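ATP phosphoribosyltransferase regulatory subunit (Bacillus halodurans, PDB 3OD1) probably acts with HisG as its HisZ regulatory subunit in the first step of histidine biosynthesis, and may allow feedback regulation of ATP phosphoribosyltransferase by histidine. Local coordinates at residues D44-P49 with A87-L92; R100-R105 with F307-Q312. All blocks are in the same frame, centred on the assembly; numbering follows the deposited sequence.

Contact 1: residues D44-P49 with A87-L92; sequences DMIETP and APIARL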
ATOM      1  N   ASP B  44       6.857   7.015 -13.720  1.00 27.44           N
ATOM      2  CA  ASP B  44       6.885   7.550 -12.350  1.00 29.64           C
ATOM      3  C   ASP B  44       5.703   6.999 -11.568  1.00 32.06           C
ATOM      4  O   ASP B  44       4.548   7.152 -11.982  1.00 31.26           O
ATOM      5  CB  ASP B  44       6.763   9.074 -12.331  1.00 37.23           C
ATOM      6  CG  ASP B  44       7.973   9.785 -12.916  1.00 41.39           C
ATOM      7  OD1 ASP B  44       9.122   9.374 -12.673  1.00 42.88           O
ATOM      8  OD2 ASP B  44       7.760  10.793 -13.594  1.00 43.40           O
HETATM    9  N   MSE B  45       5.991   6.374 -10.433  1.00 30.71           N
HETATM   10  CA  MSE B  45       4.944   5.926  -9.512  1.00 31.99           C
HETATM   11  C   MSE B  45       4.155   7.093  -8.936  1.00 29.21           C
HETATM   12  O   MSE B  45       4.723   8.132  -8.596  1.00 31.98           O
HETATM   13  CB  MSE B  45       5.583   5.117  -8.376  1.00 28.24           C
HETATM   14  CG  MSE B  45       6.282   3.886  -8.889  1.00 40.93           C
HETATM   15 SE   MSE B  45       4.999   2.439  -9.002  0.55 50.88          SE
HETATM   16  CE  MSE B  45       4.716   2.356  -7.066  1.00 23.83           C
ATOM     17  N   ILE B  46       2.841   6.926  -8.832  1.00 28.72           N
ATOM     18  CA  ILE B  46       2.009   7.874  -8.104  1.00 29.19           C
ATOM     19  C   ILE B  46       1.102   7.117  -7.147  1.00 35.92           C
ATOM     20  O   ILE B  46       1.099   5.873  -7.142  1.00 32.37           O
ATOM     21  CB  ILE B  46       1.168   8.781  -9.049  1.00 29.64           C
ATOM     22  CG1 ILE B  46       0.489   7.957 -10.150  1.00 29.85           C
ATOM     23  CG2 ILE B  46       2.046   9.872  -9.646  1.00 34.76           C
ATOM     24  CD1 ILE B  46      -0.732   7.156  -9.661  1.00 28.63           C
ATOM     25  N   GLU B  47       0.367   7.857  -6.317  1.00 30.67           N
ATOM     26  CA  GLU B  47      -0.753   7.271  -5.587  1.00 31.98           C
ATOM     27  C   GLU B  47      -1.980   8.166  -5.672  1.00 33.88           C
ATOM     28  O   GLU B  47      -1.872   9.380  -5.852  1.00 35.41           O
ATOM     29  CB  GLU B  47      -0.390   6.961  -4.129  1.00 26.26           C
ATOM     30  CG  GLU B  47       0.721   5.916  -4.025  1.00 44.16           C
ATOM     31  CD  GLU B  47       1.174   5.617  -2.588  1.00 59.43           C
ATOM     32  OE1 GLU B  47       1.030   6.491  -1.703  1.00 63.32           O
ATOM     33  OE2 GLU B  47       1.694   4.498  -2.358  1.00 59.06           O
ATOM     34  N   THR B  48      -3.151   7.550  -5.584  1.00 32.38           N
ATOM     35  CA  THR B  48      -4.416   8.280  -5.581  1.00 30.52           C
ATOM     36  C   THR B  48      -5.188   7.796  -4.358  1.00 35.19           C
ATOM     37  O   THR B  48      -4.758   6.838  -3.699  1.00 35.52           O
ATOM     38  CB  THR B  48      -5.231   7.985  -6.853  1.00 31.14           C
ATOM     39  OG1 THR B  48      -5.449   6.572  -6.941  1.00 26.92           O
ATOM     40  CG2 THR B  48      -4.492   8.464  -8.101  1.00 36.32           C
ATOM     41  N   PRO B  49      -6.322   8.444  -4.038  1.00 37.06           N
ATOM     42  CA  PRO B  49      -7.013   8.113  -2.782  1.00 32.22           C
ATOM     43  C   PRO B  49      -7.746   6.790  -2.845  1.00 32.15           C
ATOM     44  O   PRO B  49      -8.046   6.271  -3.925  1.00 32.23           O
ATOM     45  CB  PRO B  49      -8.051   9.237  -2.633  1.00 28.51           C
ATOM     46  CG  PRO B  49      -7.558  10.340  -3.548  1.00 31.90           C
ATOM     47  CD  PRO B  49      -6.928   9.614  -4.702  1.00 38.12           C
ATOM     48  N   ALA B  87      -8.731   5.137 -14.241  1.00 32.56           N
ATOM     49  CA  ALA B  87      -9.609   6.303 -14.152  1.00 34.96           C
ATOM     50  C   ALA B  87      -9.101   7.341 -13.125  1.00 31.60           C
ATOM     51  O   ALA B  87      -9.113   8.556 -13.388  1.00 33.16           O
ATOM     52  CB  ALA B  87     -11.060   5.881 -13.890  1.00 33.60           C
ATOM     53  N   PRO B  88      -8.626   6.874 -11.952  1.00 33.79           N
ATOM     54  CA  PRO B  88      -8.008   7.851 -11.048  1.00 33.89           C
ATOM     55  C   PRO B  88      -6.792   8.520 -11.683  1.00 34.06           C
ATOM     56  O   PRO B  88      -6.611   9.719 -11.503  1.00 34.69           O
ATOM     57  CB  PRO B  88      -7.623   7.006  -9.821  1.00 31.45           C
ATOM     58  CG  PRO B  88      -8.691   5.924  -9.801  1.00 30.40           C
ATOM     59  CD  PRO B  88      -8.911   5.593 -11.272  1.00 27.05           C
ATOM     60  N   ILE B  89      -5.989   7.781 -12.442  1.00 32.85           N
ATOM     61  CA  ILE B  89      -4.835   8.412 -13.072  1.00 30.71           C
ATOM     62  C   ILE B  89      -5.287   9.423 -14.142  1.00 32.06           C
ATOM     63  O   ILE B  89      -4.687  10.479 -14.297  1.00 33.52           O
ATOM     64  CB  ILE B  89      -3.838   7.377 -13.622  1.00 35.44           C
ATOM     65  CG1 ILE B  89      -3.044   6.769 -12.455  1.00 33.94           C
ATOM     66  CG2 ILE B  89      -2.900   8.022 -14.641  1.00 36.74           C
ATOM     67  CD1 ILE B  89      -2.186   5.599 -12.837  1.00 33.27           C
ATOM     68  N   ALA B  90      -6.368   9.111 -14.849  1.00 28.56           N
ATOM     69  CA  ALA B  90      -6.903  10.055 -15.830  1.00 32.53           C
ATOM     70  C   ALA B  90      -7.323  11.356 -15.140  1.00 36.57           C
ATOM     71  O   ALA B  90      -7.038  12.454 -15.635  1.00 34.17           O
ATOM     72  CB  ALA B  90      -8.071   9.442 -16.593  1.00 28.66           C
ATOM     73  N   ARG B  91      -7.993  11.232 -13.995  1.00 29.88           N
ATOM     74  CA  ARG B  91      -8.371  12.409 -13.210  1.00 32.56           C
ATOM     75  C   ARG B  91      -7.140  13.218 -12.818  1.00 34.38           C
ATOM     76  O   ARG B  91      -7.116  14.442 -12.929  1.00 35.29           O
ATOM     77  CB  ARG B  91      -9.165  12.030 -11.947  1.00 34.67           C
ATOM     78  CG  ARG B  91      -9.571  13.263 -11.087  1.00 35.54           C
ATOM     79  CD  ARG B  91     -10.312  12.891  -9.788  1.00 38.06           C
ATOM     80  NE  ARG B  91      -9.603  11.870  -9.011  1.00 34.90           N
ATOM     81  CZ  ARG B  91      -8.374  12.004  -8.519  1.00 37.68           C
ATOM     82  NH1 ARG B  91      -7.693  13.129  -8.702  1.00 33.92           N
ATOM     83  NH2 ARG B  91      -7.815  11.000  -7.846  1.00 33.17           N
ATOM     84  N   LEU B  92      -6.115  12.516 -12.353  1.00 32.99           N
ATOM     85  CA  LEU B  92      -4.895  13.153 -11.878  1.00 36.78           C
ATOM     86  C   LEU B  92      -4.266  13.931 -13.019  1.00 41.19           C
ATOM     87  O   LEU B  92      -3.901  15.101 -12.867  1.00 46.92           O
ATOM     88  CB  LEU B  92      -3.940  12.071 -11.375  1.00 43.23           C
ATOM     89  CG  LEU B  92      -2.919  12.365 -10.284  1.00 50.07           C
ATOM     90  CD1 LEU B  92      -2.087  11.128 -10.040  1.00 43.42           C
ATOM     91  CD2 LEU B  92      -2.037  13.514 -10.703  1.00 60.68           C
TER
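I46, T48 and P49 pack on one side of helix 86-94 in a fully buried van der Waals contact with no hydrogen bond across it, at the edge of the class II aminoacyl-tRNA synthetase core. Helix 21-40, strand 44-45 and the following segment with P49 are consistent with class II motif 1, and the second subunit lies close by. I46 carries one end of the contact. Its chi1 of 46° sets CG1 between the backbone N and the carbonyl carbon, and I46 CD1 beyond it lies 3.6 Å from I89 CG1, the two side chains crossing obliquely. I46 and L92 reach toward each other tip to tip, with I46 CG1 4.1 Å from L92 CD1. T48 sits nearest the helix backbone and crosses P88 at about a right angle; T48 OG1 lies 3.6 Å from P88 CB, while T48 CG2 is 4.1 Å from L92 CD1. R91 closes the far end. Its polar tip is shared between E52, paired with NH2, and D18 of the second subunit, paired with NH1, so two carboxylates on different chains hold the guanidinium. The side chain, bent at chi3 (51°), meets P49 tip to tip, R91 NH2 standing 3.5 Å from P49 CD.

Contact 2: residues R100-R105 with F307-Q312; sequences RAYPLR and FHRPAQ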
ATOM      1  N   ARG B 100       1.731  19.332 -17.002  1.00 54.68           N
ATOM      2  CA  ARG B 100       2.787  18.459 -17.488  1.00 53.92           C
ATOM      3  C   ARG B 100       2.411  17.984 -18.888  1.00 53.08           C
ATOM      4  O   ARG B 100       1.373  17.349 -19.076  1.00 52.49           O
ATOM      5  CB  ARG B 100       3.006  17.282 -16.535  1.00 55.45           C
ATOM      6  CG  ARG B 100       3.075  17.698 -15.074  1.00 68.98           C
ATOM      7  CD  ARG B 100       4.007  16.805 -14.265  1.00 78.85           C
ATOM      8  NE  ARG B 100       3.968  17.138 -12.841  1.00 83.47           N
ATOM      9  CZ  ARG B 100       4.667  16.509 -11.897  1.00 78.40           C
ATOM     10  NH1 ARG B 100       5.477  15.505 -12.221  1.00 69.13           N
ATOM     11  NH2 ARG B 100       4.552  16.884 -10.627  1.00 76.43           N
ATOM     12  N   ALA B 101       3.253  18.312 -19.865  1.00 51.64           N
ATOM     13  CA  ALA B 101       2.971  18.025 -21.267  1.00 54.12           C
ATOM     14  C   ALA B 101       3.030  16.534 -21.582  1.00 54.52           C
ATOM     15  O   ALA B 101       3.824  15.791 -20.993  1.00 42.26           O
ATOM     16  CB  ALA B 101       3.933  18.797 -22.178  1.00 51.23           C
ATOM     17  N   TYR B 102       2.183  16.105 -22.517  1.00 55.82           N
ATOM     18  CA  TYR B 102       2.192  14.721 -22.977  1.00 50.27           C
ATOM     19  C   TYR B 102       3.482  14.467 -23.750  1.00 48.02           C
ATOM     20  O   TYR B 102       4.071  15.406 -24.284  1.00 47.22           O
ATOM     21  CB  TYR B 102       0.976  14.433 -23.863  1.00 46.31           C
ATOM     22  CG  TYR B 102      -0.349  14.366 -23.126  1.00 48.43           C
ATOM     23  CD1 TYR B 102      -1.524  14.799 -23.735  1.00 48.04           C
ATOM     24  CD2 TYR B 102      -0.433  13.865 -21.822  1.00 46.63           C
ATOM     25  CE1 TYR B 102      -2.749  14.740 -23.081  1.00 46.07           C
ATOM     26  CE2 TYR B 102      -1.667  13.804 -21.150  1.00 42.83           C
ATOM     27  CZ  TYR B 102      -2.821  14.245 -21.793  1.00 48.52           C
ATOM     28  OH  TYR B 102      -4.049  14.191 -21.159  1.00 44.88           O
ATOM     29  N   PRO B 103       3.932  13.199 -23.807  1.00 41.91           N
ATOM     30  CA  PRO B 103       3.291  12.048 -23.162  1.00 40.08           C
ATOM     31  C   PRO B 103       3.696  11.872 -21.699  1.00 38.35           C
ATOM     32  O   PRO B 103       4.813  12.219 -21.300  1.00 36.86           O
ATOM     33  CB  PRO B 103       3.812  10.853 -23.974  1.00 39.34           C
ATOM     34  CG  PRO B 103       4.666  11.424 -25.071  1.00 43.68           C
ATOM     35  CD  PRO B 103       5.081  12.778 -24.618  1.00 45.97           C
ATOM     36  N   LEU B 104       2.786  11.313 -20.912  1.00 38.07           N
ATOM     37  CA  LEU B 104       3.057  11.003 -19.519  1.00 37.03           C
ATOM     38  C   LEU B 104       3.153   9.500 -19.313  1.00 34.40           C
ATOM     39  O   LEU B 104       2.373   8.722 -19.883  1.00 33.25           O
ATOM     40  CB  LEU B 104       1.956  11.574 -18.638  1.00 40.26           C
ATOM     41  CG  LEU B 104       2.020  13.089 -18.476  1.00 47.47           C
ATOM     42  CD1 LEU B 104       0.672  13.632 -18.026  1.00 42.26           C
ATOM     43  CD2 LEU B 104       3.128  13.441 -17.486  1.00 49.18           C
ATOM     44  N   ARG B 105       4.129   9.104 -18.507  1.00 32.91           N
ATOM     45  CA  ARG B 105       4.362   7.707 -18.182  1.00 32.85           C
ATOM     46  C   ARG B 105       4.266   7.560 -16.671  1.00 37.50           C
ATOM     47  O   ARG B 105       5.148   8.001 -15.921  1.00 34.70           O
ATOM     48  CB  ARG B 105       5.733   7.262 -18.688  1.00 34.49           C
ATOM     49  CG  ARG B 105       5.777   7.053 -20.205  1.00 36.54           C
ATOM     50  CD  ARG B 105       7.173   6.820 -20.705  1.00 31.55           C
ATOM     51  NE  ARG B 105       7.148   6.381 -22.091  1.00 30.44           N
ATOM     52  CZ  ARG B 105       7.076   7.204 -23.133  1.00 37.21           C
ATOM     53  NH1 ARG B 105       7.022   8.519 -22.945  1.00 31.83           N
ATOM     54  NH2 ARG B 105       7.041   6.707 -24.362  1.00 34.31           N
ATOM     55  N   PHE B 307     -12.452  13.562 -18.920  1.00 38.44           N
ATOM     56  CA  PHE B 307     -11.889  14.453 -17.902  1.00 39.17           C
ATOM     57  C   PHE B 307     -11.451  15.783 -18.500  1.00 45.90           C
ATOM     58  O   PHE B 307     -10.799  16.581 -17.828  1.00 40.90           O
ATOM     59  CB  PHE B 307     -10.711  13.789 -17.182  1.00 35.86           C
ATOM     60  CG  PHE B 307     -11.125  12.660 -16.312  1.00 34.78           C
ATOM     61  CD1 PHE B 307     -11.500  12.889 -15.001  1.00 38.64           C
ATOM     62  CD2 PHE B 307     -11.192  11.370 -16.816  1.00 32.48           C
ATOM     63  CE1 PHE B 307     -11.907  11.842 -14.193  1.00 40.13           C
ATOM     64  CE2 PHE B 307     -11.607  10.324 -16.024  1.00 39.40           C
ATOM     65  CZ  PHE B 307     -11.963  10.562 -14.705  1.00 43.39           C
ATOM     66  N   HIS B 308     -11.800  15.983 -19.772  1.00 45.77           N
ATOM     67  CA  HIS B 308     -11.584  17.240 -20.486  1.00 52.38           C
ATOM     68  C   HIS B 308     -10.132  17.526 -20.837  1.00 47.15           C
ATOM     69  O   HIS B 308      -9.748  18.680 -21.034  1.00 48.96           O
ATOM     70  CB  HIS B 308     -12.217  18.412 -19.730  1.00 54.95           C
ATOM     71  CG  HIS B 308     -13.623  18.143 -19.299  1.00 57.72           C
ATOM     72  ND1 HIS B 308     -13.994  18.059 -17.972  1.00 58.21           N
ATOM     73  CD2 HIS B 308     -14.741  17.892 -20.021  1.00 57.11           C
ATOM     74  CE1 HIS B 308     -15.286  17.789 -17.898  1.00 58.24           C
ATOM     75  NE2 HIS B 308     -15.761  17.680 -19.125  1.00 56.95           N
ATOM     76  N   ARG B 309      -9.329  16.473 -20.927  1.00 47.33           N
ATOM     77  CA  ARG B 309      -7.983  16.601 -21.481  1.00 51.22           C
ATOM     78  C   ARG B 309      -7.731  15.487 -22.498  1.00 52.91           C
ATOM     79  O   ARG B 309      -6.876  14.615 -22.275  1.00 45.83           O
ATOM     80  CB  ARG B 309      -6.910  16.572 -20.389  1.00 40.00           C
ATOM     81  CG  ARG B 309      -5.565  17.094 -20.898  1.00 46.14           C
ATOM     82  CD  ARG B 309      -4.439  16.987 -19.873  1.00 47.47           C
ATOM     83  NE  ARG B 309      -3.158  17.264 -20.514  1.00 45.46           N
ATOM     84  CZ  ARG B 309      -1.974  17.230 -19.910  1.00 48.04           C
ATOM     85  NH1 ARG B 309      -1.882  16.936 -18.623  1.00 50.79           N
ATOM     86  NH2 ARG B 309      -0.877  17.502 -20.607  1.00 51.19           N
ATOM     87  N   PRO B 310      -8.469  15.522 -23.623  1.00 42.16           N
ATOM     88  CA  PRO B 310      -8.462  14.410 -24.582  1.00 40.49           C
ATOM     89  C   PRO B 310      -7.047  13.967 -24.893  1.00 40.97           C
ATOM     90  O   PRO B 310      -6.165  14.806 -25.103  1.00 36.71           O
ATOM     91  CB  PRO B 310      -9.090  15.022 -25.841  1.00 41.18           C
ATOM     92  CG  PRO B 310      -9.924  16.149 -25.344  1.00 42.24           C
ATOM     93  CD  PRO B 310      -9.220  16.688 -24.123  1.00 44.06           C
ATOM     94  N   ALA B 311      -6.839  12.656 -24.919  1.00 36.38           N
ATOM     95  CA  ALA B 311      -5.571  12.090 -25.357  1.00 37.31           C
ATOM     96  C   ALA B 311      -5.770  10.627 -25.678  1.00 43.65           C
ATOM     97  O   ALA B 311      -6.680   9.996 -25.152  1.00 42.34           O
ATOM     98  CB  ALA B 311      -4.512  12.244 -24.283  1.00 38.18           C
ATOM     99  N   GLN B 312      -4.932  10.105 -26.568  1.00 39.20           N
ATOM    100  CA  GLN B 312      -4.828   8.672 -26.761  1.00 37.97           C
ATOM    101  C   GLN B 312      -4.116   8.130 -25.527  1.00 35.52           C
ATOM    102  O   GLN B 312      -3.375   8.855 -24.861  1.00 38.78           O
ATOM    103  CB  GLN B 312      -4.043   8.357 -28.045  1.00 36.56           C
ATOM    104  CG  GLN B 312      -4.540   9.127 -29.260  1.00 41.86           C
ATOM    105  CD  GLN B 312      -3.705   8.865 -30.505  1.00 52.82           C
ATOM    106  OE1 GLN B 312      -3.839   7.820 -31.143  1.00 49.30           O
ATOM    107  NE2 GLN B 312      -2.838   9.818 -30.855  1.00 54.40           N
TER
HETATM  108  O   HOH W   1       0.403  18.361 -23.303  1.00 55.61           O
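Y102 and R309 lie flat on each other in a cation-pi stack, ring and guanidinium planes 16° apart, the two side chains sliding past one another in opposite directions. R309 holds CG anti to its backbone N (chi1 -164°) and runs extended to NE. Its CB passes 3.8 Å from Y102 OH, CG closes on the same oxygen, and CD comes to 3.1 Å from Y102 OH. NE then lies above the CZ-OH bond, 3.3 Å from Y102 CZ. CZ of R309 stands 3.9 Å from the ring centroid, and NH2 lies above the middle of the ring. That same NH2 donates to R100 O at 2.7 Å, nearly straight at 167° and with the oxygen in the guanidinium plane. NH1 adds a weak bond to R100 O and an ordinary hydrogen bond to V93 O, while a water bridges NH2 and Y102 N, so these bonds would limit the rotation of the group. In return Y102 OH donates to R309 O at 3.1 Å, and Y102 CE1 packs 3.3 Å from A311 CB. A leucine at Y102 would probably leave R309 O without its hydroxyl donor and the guanidinium without its flat partner. The stack ties the approach to strand 104-113, probably part of motif 2, to the loop leading into strand 313-319, probably part of motif 3, of the class II synthetase fold.

Contacts 1 and 2 lie with their centres about 12 Å apart, on the same side of the chain's centre and within the histidyl-tRNA synthetase-like region. Along the chain they come in series: contact 1 is complete before residues 100-105 open contact 2, which waits some 200 residues for its second segment. Strands 44-45 and 104-113 are parallel neighbours in the large mixed sheet, joined by a probable hydrogen bond from D44 N to R105 O. F307 of contact 2 also packs on A90 and R91 of helix 86-94. Both contacts touch the second subunit, so this corner of the core is also part of the dimer interface.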